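Local coordinates for protein hydrogenase (NiFe) small subunit HydA (PDB 3MYR) that probably oxidises dihydrogen together with a large subunit, carrying two [4Fe-4S] clusters and one [3Fe-4S] cluster for electron transfer, at residues Y68-D73 against E102-V107; P140-P145 against P168-Y173. All blocks are in the same frame, centred on the assembly; numbering follows the deposited sequence.

Contact 1 of 2, residues Y68-D73 against E102-V107; sequences YLVIVD and EHAAAV
Tyr68 lays its ring across the backbone of Ala104. From CB the side chain turns to a CG set between the backbone N and the carbonyl carbon (chi1 61°), which brings the ring over the 102-107 chain. CD1 and CE1 run along Ala104, CE1 coming to 3.8 Å from Ala104 CB. On the other rim CE2 approaches His103 O at 3.5 Å, obliquely to the ring. Ala104 CA lies over one face, 3.9 Å from the centroid of the Tyr68 ring, a CH-pi contact offset toward the rim. At the tip, OH passes over the His103-Ala104 peptide, with His103 CB beside it, and is hydrogen-bonded to Thr100 O near the end of helix 93-101. The backbone O of Tyr68 accepts a bond from Ala105 N, with Tyr68 O and Ala105 N 2.9 Å apart and the bond bent to 140° at the hydrogen.

From here the two chains run as neighbouring parallel strands of the Rossmann-like, flavodoxin-type sheet of the small subunit's N-terminal domain, joined by a crossover that contains helix 93-101. Val70 N gives a nearly straight bond (171°) to Ala106 O at 3.1 Å, in the plane of that carbonyl. One residue on, Val107 CA directs its hydrogen at Val70 O. On the face shared with helix 93-101, Val70 CG2 lies in the plane of the Tyr68 ring at its edge and also meets Ala104 CB at 3.7 Å; farther along, Val72 CG2 reaches Val107 CG1, the two valines touching by single methyls. Leu69 and Ala106 point to the other face, where Tyr161 of helix 151-164 packs on Leu69 and Leu69 CD2 rests 3.4 Å from Ala106 O. Farther along the same strand, Asp73 touches a [4Fe-4S] cluster.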
ATOM      1  N   TYR A  68      28.271  -6.721   4.280  1.00 26.17           N
ATOM      2  CA  TYR A  68      26.917  -6.134   4.313  1.00 24.31           C
ATOM      3  C   TYR A  68      25.804  -7.189   4.518  1.00 23.46           C
ATOM      4  O   TYR A  68      25.947  -8.348   4.155  1.00 22.99           O
ATOM      5  CB  TYR A  68      26.691  -5.220   3.108  1.00 22.36           C
ATOM      6  CG  TYR A  68      26.814  -5.969   1.781  1.00 26.35           C
ATOM      7  CD1 TYR A  68      25.712  -6.622   1.223  1.00 19.84           C
ATOM      8  CD2 TYR A  68      28.036  -6.038   1.107  1.00 24.40           C
ATOM      9  CE1 TYR A  68      25.845  -7.311  -0.019  1.00 23.71           C
ATOM     10  CE2 TYR A  68      28.185  -6.707  -0.127  1.00 25.80           C
ATOM     11  CZ  TYR A  68      27.096  -7.340  -0.670  1.00 25.12           C
ATOM     12  OH  TYR A  68      27.261  -8.016  -1.851  1.00 25.62           O
ATOM     13  N   LEU A  69      24.677  -6.762   5.058  1.00 22.10           N
ATOM     14  CA  LEU A  69      23.522  -7.609   5.180  1.00 23.93           C
ATOM     15  C   LEU A  69      22.556  -7.335   4.011  1.00 22.74           C
ATOM     16  O   LEU A  69      22.324  -6.172   3.656  1.00 21.19           O
ATOM     17  CB  LEU A  69      22.841  -7.147   6.457  1.00 22.95           C
ATOM     18  CG  LEU A  69      22.013  -8.038   7.350  1.00 33.40           C
ATOM     19  CD1 LEU A  69      20.774  -7.280   7.746  1.00 28.47           C
ATOM     20  CD2 LEU A  69      21.702  -9.498   6.918  1.00 30.55           C
ATOM     21  N   VAL A  70      21.983  -8.379   3.415  1.00 20.89           N
ATOM     22  CA  VAL A  70      20.982  -8.173   2.395  1.00 21.13           C
ATOM     23  C   VAL A  70      19.643  -8.599   3.053  1.00 21.80           C
ATOM     24  O   VAL A  70      19.573  -9.653   3.697  1.00 21.51           O
ATOM     25  CB  VAL A  70      21.279  -9.023   1.120  1.00 22.70           C
ATOM     26  CG1 VAL A  70      20.178  -8.892   0.074  1.00 16.17           C
ATOM     27  CG2 VAL A  70      22.588  -8.552   0.520  1.00 23.71           C
ATOM     28  N   ILE A  71      18.623  -7.750   2.975  1.00 19.55           N
ATOM     29  CA  ILE A  71      17.254  -8.190   3.320  1.00 19.61           C
ATOM     30  C   ILE A  71      16.460  -8.274   2.013  1.00 21.09           C
ATOM     31  O   ILE A  71      16.621  -7.388   1.116  1.00 20.60           O
ATOM     32  CB  ILE A  71      16.625  -7.195   4.283  1.00 18.58           C
ATOM     33  CG1 ILE A  71      17.538  -7.130   5.553  1.00 22.38           C
ATOM     34  CG2 ILE A  71      15.191  -7.629   4.615  1.00 18.71           C
ATOM     35  CD1 ILE A  71      17.068  -6.168   6.624  1.00 20.90           C
ATOM     36  N   VAL A  72      15.744  -9.394   1.808  1.00 19.80           N
ATOM     37  CA  VAL A  72      14.974  -9.543   0.544  1.00 19.51           C
ATOM     38  C   VAL A  72      13.508  -9.665   0.943  1.00 21.88           C
ATOM     39  O   VAL A  72      13.146 -10.474   1.820  1.00 20.96           O
ATOM     40  CB  VAL A  72      15.289 -10.832  -0.208  1.00 21.16           C
ATOM     41  CG1 VAL A  72      14.421 -10.952  -1.470  1.00 19.49           C
ATOM     42  CG2 VAL A  72      16.737 -10.940  -0.531  1.00 19.07           C
ATOM     43  N   ASP A  73      12.683  -8.909   0.241  1.00 20.58           N
ATOM     44  CA  ASP A  73      11.247  -8.851   0.388  1.00 21.06           C
ATOM     45  C   ASP A  73      10.693  -9.395  -0.964  1.00 21.12           C
ATOM     46  O   ASP A  73      11.048  -8.857  -2.017  1.00 20.17           O
ATOM     47  CB  ASP A  73      10.860  -7.342   0.504  1.00 23.51           C
ATOM     48  CG  ASP A  73       9.497  -7.188   0.984  1.00 31.63           C
ATOM     49  OD1 ASP A  73       8.903  -8.269   1.159  1.00 36.96           O
ATOM     50  OD2 ASP A  73       8.966  -6.072   1.134  1.00 41.60           O
ATOM     51  N   GLU A 102      26.152 -12.256  -3.562  1.00 25.58           N
ATOM     52  CA  GLU A 102      27.449 -12.947  -3.730  1.00 27.66           C
ATOM     53  C   GLU A 102      28.477 -12.594  -2.627  1.00 29.03           C
ATOM     54  O   GLU A 102      29.069 -13.462  -2.046  1.00 25.76           O
ATOM     55  CB  GLU A 102      28.095 -12.686  -5.092  1.00 30.71           C
ATOM     56  CG  GLU A 102      29.311 -13.639  -5.265  1.00 37.39           C
ATOM     57  CD  GLU A 102      29.973 -13.517  -6.606  1.00 52.80           C
ATOM     58  OE1 GLU A 102      30.783 -14.422  -6.921  1.00 58.78           O
ATOM     59  OE2 GLU A 102      29.709 -12.523  -7.340  1.00 55.27           O
ATOM     60  N   HIS A 103      28.558 -11.338  -2.244  1.00 28.83           N
ATOM     61  CA  HIS A 103      29.508 -10.938  -1.193  1.00 29.07           C
ATOM     62  C   HIS A 103      28.873 -10.446   0.087  1.00 28.67           C
ATOM     63  O   HIS A 103      29.541  -9.750   0.851  1.00 27.56           O
ATOM     64  CB  HIS A 103      30.433  -9.853  -1.785  1.00 29.28           C
ATOM     65  CG  HIS A 103      31.263 -10.365  -2.937  1.00 33.79           C
ATOM     66  ND1 HIS A 103      32.164 -11.415  -2.794  1.00 39.96           N
ATOM     67  CD2 HIS A 103      31.237 -10.066  -4.262  1.00 33.79           C
ATOM     68  CE1 HIS A 103      32.695 -11.701  -3.975  1.00 39.98           C
ATOM     69  NE2 HIS A 103      32.172 -10.877  -4.876  1.00 41.62           N
ATOM     70  N   ALA A 104      27.594 -10.788   0.329  1.00 26.56           N
ATOM     71  CA  ALA A 104      26.949 -10.443   1.618  1.00 26.48           C
ATOM     72  C   ALA A 104      27.552 -11.242   2.779  1.00 25.71           C
ATOM     73  O   ALA A 104      27.942 -12.387   2.562  1.00 23.04           O
ATOM     74  CB  ALA A 104      25.413 -10.698   1.551  1.00 24.20           C
ATOM     75  N   ALA A 105      27.574 -10.686   3.999  1.00 24.76           N
ATOM     76  CA  ALA A 105      27.793 -11.491   5.180  1.00 26.25           C
ATOM     77  C   ALA A 105      26.617 -12.498   5.381  1.00 27.71           C
ATOM     78  O   ALA A 105      26.825 -13.656   5.747  1.00 28.02           O
ATOM     79  CB  ALA A 105      27.908 -10.560   6.472  1.00 27.11           C
ATOM     80  N   ALA A 106      25.372 -12.035   5.195  1.00 26.27           N
ATOM     81  CA  ALA A 106      24.203 -12.894   5.461  1.00 24.73           C
ATOM     82  C   ALA A 106      23.032 -12.297   4.713  1.00 23.05           C
ATOM     83  O   ALA A 106      23.104 -11.143   4.254  1.00 23.34           O
ATOM     84  CB  ALA A 106      23.915 -12.963   6.965  1.00 23.70           C
ATOM     85  N   VAL A 107      21.969 -13.073   4.578  1.00 21.06           N
ATOM     86  CA  VAL A 107      20.750 -12.660   3.885  1.00 20.78           C
ATOM     87  C   VAL A 107      19.548 -12.990   4.800  1.00 21.81           C
ATOM     88  O   VAL A 107      19.421 -14.100   5.323  1.00 20.32           O
ATOM     89  CB  VAL A 107      20.549 -13.470   2.550  1.00 21.62           C
ATOM     90  CG1 VAL A 107      19.368 -12.926   1.751  1.00 20.96           C
ATOM     91  CG2 VAL A 107      21.811 -13.420   1.700  1.00 21.43           C
TER

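Contact 2 of 2, residues P140-P145 against P168-Y173; sequences PVINVP and PELDGY
Asn143 ND2 donates to the backbone O of Tyr173 over 2.9 Å, the one hydrogen bond between strand 141-144 and the loop 168-173. It is almost straight, 168° at the hydrogen, and the acceptor lies practically in the amide plane of Asn143, whereas the donor stands 23° out of the Tyr173 carbonyl plane. The strand belongs to the largely parallel, flavodoxin-like sheet of the N-terminal domain and pairs with strand 106-110; the chain then passes through helix 151-164 and returns as an irregular loop beside the strand, ahead of helix 177-180. A backbone bond between Asn143 and Gly174 follows directly on the side-chain bond, so main chain and amide together hold the loop to the strand. Asn143 itself lies against Ala115 and Phe116 of helix 111-116, which flanks its buried amide.

Toward the start of the loop the attachment becomes apolar. In Ile142, CG2 is anti to the backbone N and CG1 beside it (chi1 -63°), which sends the two branches to different partners: CD1, ending the longer arm, comes to 4.0 Å from Pro168 CD, while CG2 faces Leu170 CD2 at 4.1 Å. The isoleucine crosses each of these side chains at about a right angle, methyl to ring methylene at Pro168, methyl to methyl at Leu170. Pro176 closes in on both Ile142 and Leu170.

Between these two attachments the loop turns at Asp171, whose OD2 forms a salt bridge with Arg175 and whose OD1 accepts a weak, bent bond from Tyr173 N. Leu170 CD1 lies 4.1 Å from Val141 O on the strand's main chain.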
ATOM      1  N   PRO A 140      24.635 -17.740   4.498  1.00 28.84           N
ATOM      2  CA  PRO A 140      23.699 -17.922   5.581  1.00 27.35           C
ATOM      3  C   PRO A 140      22.395 -17.168   5.237  1.00 25.10           C
ATOM      4  O   PRO A 140      22.446 -15.957   4.872  1.00 23.35           O
ATOM      5  CB  PRO A 140      24.383 -17.204   6.775  1.00 28.72           C
ATOM      6  CG  PRO A 140      25.872 -17.172   6.406  1.00 27.09           C
ATOM      7  CD  PRO A 140      25.812 -16.959   4.879  1.00 27.81           C
ATOM      8  N   VAL A 141      21.261 -17.855   5.363  1.00 22.11           N
ATOM      9  CA  VAL A 141      19.959 -17.248   5.071  1.00 23.14           C
ATOM     10  C   VAL A 141      19.094 -17.374   6.323  1.00 22.41           C
ATOM     11  O   VAL A 141      18.902 -18.453   6.871  1.00 24.29           O
ATOM     12  CB  VAL A 141      19.238 -17.884   3.801  1.00 21.37           C
ATOM     13  CG1 VAL A 141      17.727 -17.328   3.680  1.00 20.10           C
ATOM     14  CG2 VAL A 141      19.996 -17.531   2.482  1.00 23.83           C
ATOM     15  N   ILE A 142      18.477 -16.314   6.742  1.00 21.14           N
ATOM     16  CA  ILE A 142      17.583 -16.429   7.907  1.00 21.20           C
ATOM     17  C   ILE A 142      16.184 -16.160   7.382  1.00 19.41           C
ATOM     18  O   ILE A 142      15.974 -15.125   6.777  1.00 18.42           O
ATOM     19  CB  ILE A 142      17.883 -15.338   8.953  1.00 21.89           C
ATOM     20  CG1 ILE A 142      19.285 -15.495   9.515  1.00 28.77           C
ATOM     21  CG2 ILE A 142      16.900 -15.411  10.124  1.00 22.26           C
ATOM     22  CD1 ILE A 142      19.616 -14.165  10.276  1.00 40.25           C
ATOM     23  N   ASN A 143      15.228 -17.054   7.603  1.00 17.04           N
ATOM     24  CA  ASN A 143      13.847 -16.832   7.145  1.00 17.02           C
ATOM     25  C   ASN A 143      13.015 -16.213   8.232  1.00 17.69           C
ATOM     26  O   ASN A 143      12.992 -16.724   9.359  1.00 16.74           O
ATOM     27  CB  ASN A 143      13.254 -18.180   6.786  1.00 18.96           C
ATOM     28  CG  ASN A 143      13.844 -18.712   5.469  1.00 22.23           C
ATOM     29  OD1 ASN A 143      14.204 -17.908   4.612  1.00 17.53           O
ATOM     30  ND2 ASN A 143      13.979 -20.012   5.333  1.00 18.79           N
ATOM     31  N   VAL A 144      12.352 -15.103   7.930  1.00 17.26           N
ATOM     32  CA  VAL A 144      11.547 -14.416   8.909  1.00 15.14           C
ATOM     33  C   VAL A 144      10.148 -14.287   8.264  1.00 15.78           C
ATOM     34  O   VAL A 144       9.800 -13.243   7.706  1.00 16.10           O
ATOM     35  CB  VAL A 144      12.170 -13.012   9.293  1.00 17.12           C
ATOM     36  CG1 VAL A 144      11.265 -12.234  10.388  1.00 12.70           C
ATOM     37  CG2 VAL A 144      13.613 -13.196   9.859  1.00 14.47           C
ATOM     38  N   PRO A 145       9.348 -15.360   8.308  1.00 14.91           N
ATOM     39  CA  PRO A 145       8.106 -15.432   7.492  1.00 14.85           C
ATOM     40  C   PRO A 145       6.905 -14.841   8.237  1.00 16.56           C
ATOM     41  O   PRO A 145       7.069 -14.352   9.385  1.00 17.58           O
ATOM     42  CB  PRO A 145       7.916 -16.899   7.282  1.00 14.96           C
ATOM     43  CG  PRO A 145       8.535 -17.542   8.475  1.00 16.23           C
ATOM     44  CD  PRO A 145       9.784 -16.676   8.773  1.00 14.43           C
ATOM     45  N   PRO A 168      20.573 -15.581  15.065  1.00 26.14           N
ATOM     46  CA  PRO A 168      19.787 -16.353  16.009  1.00 24.56           C
ATOM     47  C   PRO A 168      19.845 -17.860  15.768  1.00 24.57           C
ATOM     48  O   PRO A 168      20.063 -18.306  14.636  1.00 23.83           O
ATOM     49  CB  PRO A 168      18.333 -15.864  15.781  1.00 24.58           C
ATOM     50  CG  PRO A 168      18.449 -14.560  15.049  1.00 26.08           C
ATOM     51  CD  PRO A 168      19.778 -14.623  14.285  1.00 26.68           C
ATOM     52  N   GLU A 169      19.569 -18.643  16.804  1.00 23.08           N
ATOM     53  CA  GLU A 169      19.325 -20.071  16.601  1.00 23.39           C
ATOM     54  C   GLU A 169      18.053 -20.264  15.761  1.00 22.05           C
ATOM     55  O   GLU A 169      17.042 -19.637  16.057  1.00 21.19           O
ATOM     56  CB  GLU A 169      19.184 -20.781  17.946  1.00 21.72           C
ATOM     57  CG  GLU A 169      20.425 -20.627  18.829  1.00 35.83           C
ATOM     58  CD  GLU A 169      21.634 -21.376  18.225  1.00 45.68           C
ATOM     59  OE1 GLU A 169      21.520 -22.603  18.053  1.00 50.28           O
ATOM     60  OE2 GLU A 169      22.656 -20.747  17.861  1.00 46.90           O
ATOM     61  N   LEU A 170      18.113 -21.191  14.793  1.00 20.63           N
ATOM     62  CA  LEU A 170      17.082 -21.377  13.806  1.00 20.87           C
ATOM     63  C   LEU A 170      16.425 -22.748  13.962  1.00 23.02           C
ATOM     64  O   LEU A 170      17.076 -23.686  14.353  1.00 25.26           O
ATOM     65  CB  LEU A 170      17.694 -21.258  12.408  1.00 19.12           C
ATOM     66  CG  LEU A 170      18.509 -19.989  12.140  1.00 19.83           C
ATOM     67  CD1 LEU A 170      19.099 -19.940  10.657  1.00 17.72           C
ATOM     68  CD2 LEU A 170      17.523 -18.769  12.339  1.00 15.48           C
ATOM     69  N   ASP A 171      15.160 -22.871  13.593  1.00 22.10           N
ATOM     70  CA  ASP A 171      14.533 -24.174  13.449  1.00 22.77           C
ATOM     71  C   ASP A 171      14.877 -24.838  12.081  1.00 24.19           C
ATOM     72  O   ASP A 171      15.713 -24.342  11.285  1.00 22.91           O
ATOM     73  CB  ASP A 171      13.007 -24.050  13.679  1.00 22.39           C
ATOM     74  CG  ASP A 171      12.266 -23.444  12.484  1.00 24.28           C
ATOM     75  OD1 ASP A 171      12.924 -23.177  11.447  1.00 23.85           O
ATOM     76  OD2 ASP A 171      11.057 -23.085  12.614  1.00 26.08           O
ATOM     77  N   GLY A 172      14.254 -25.960  11.788  1.00 23.53           N
ATOM     78  CA  GLY A 172      14.654 -26.705  10.570  1.00 24.77           C
ATOM     79  C   GLY A 172      14.327 -25.982   9.296  1.00 25.38           C
ATOM     80  O   GLY A 172      14.948 -26.239   8.233  1.00 25.45           O
ATOM     81  N   TYR A 173      13.393 -25.032   9.379  1.00 23.02           N
ATOM     82  CA  TYR A 173      13.126 -24.210   8.184  1.00 23.35           C
ATOM     83  C   TYR A 173      13.846 -22.838   8.139  1.00 20.89           C
ATOM     84  O   TYR A 173      13.431 -21.946   7.360  1.00 20.92           O
ATOM     85  CB  TYR A 173      11.631 -23.961   8.048  1.00 23.02           C
ATOM     86  CG  TYR A 173      10.830 -25.097   7.490  1.00 33.17           C
ATOM     87  CD1 TYR A 173      11.001 -25.540   6.158  1.00 44.83           C
ATOM     88  CD2 TYR A 173       9.766 -25.593   8.216  1.00 48.89           C
ATOM     89  CE1 TYR A 173      10.147 -26.553   5.626  1.00 51.86           C
ATOM     90  CE2 TYR A 173       8.918 -26.579   7.715  1.00 55.06           C
ATOM     91  CZ  TYR A 173       9.133 -27.071   6.459  1.00 52.22           C
ATOM     92  OH  TYR A 173       8.247 -28.011   6.047  1.00 63.33           O
TER

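From the N terminus the chain first lays down strand 5-10, which pairs with strand 69-77 on the side away from 106-110. Contact 1 then closes the loop that runs from Asp73 through helix 93-101 to Glu102. Contact 2 closes a second, separate loop, from Pro145 through helix 151-164 to Pro168, so the two follow in series and neither nests nor crosses. They meet at Val107: its N and O make probable hydrogen bonds to Pro140 O and Ile142 N, which places strand 141-144 next to 106-110. Together they join the sheet's neighbouring strands to the loop leading to helix 177-180.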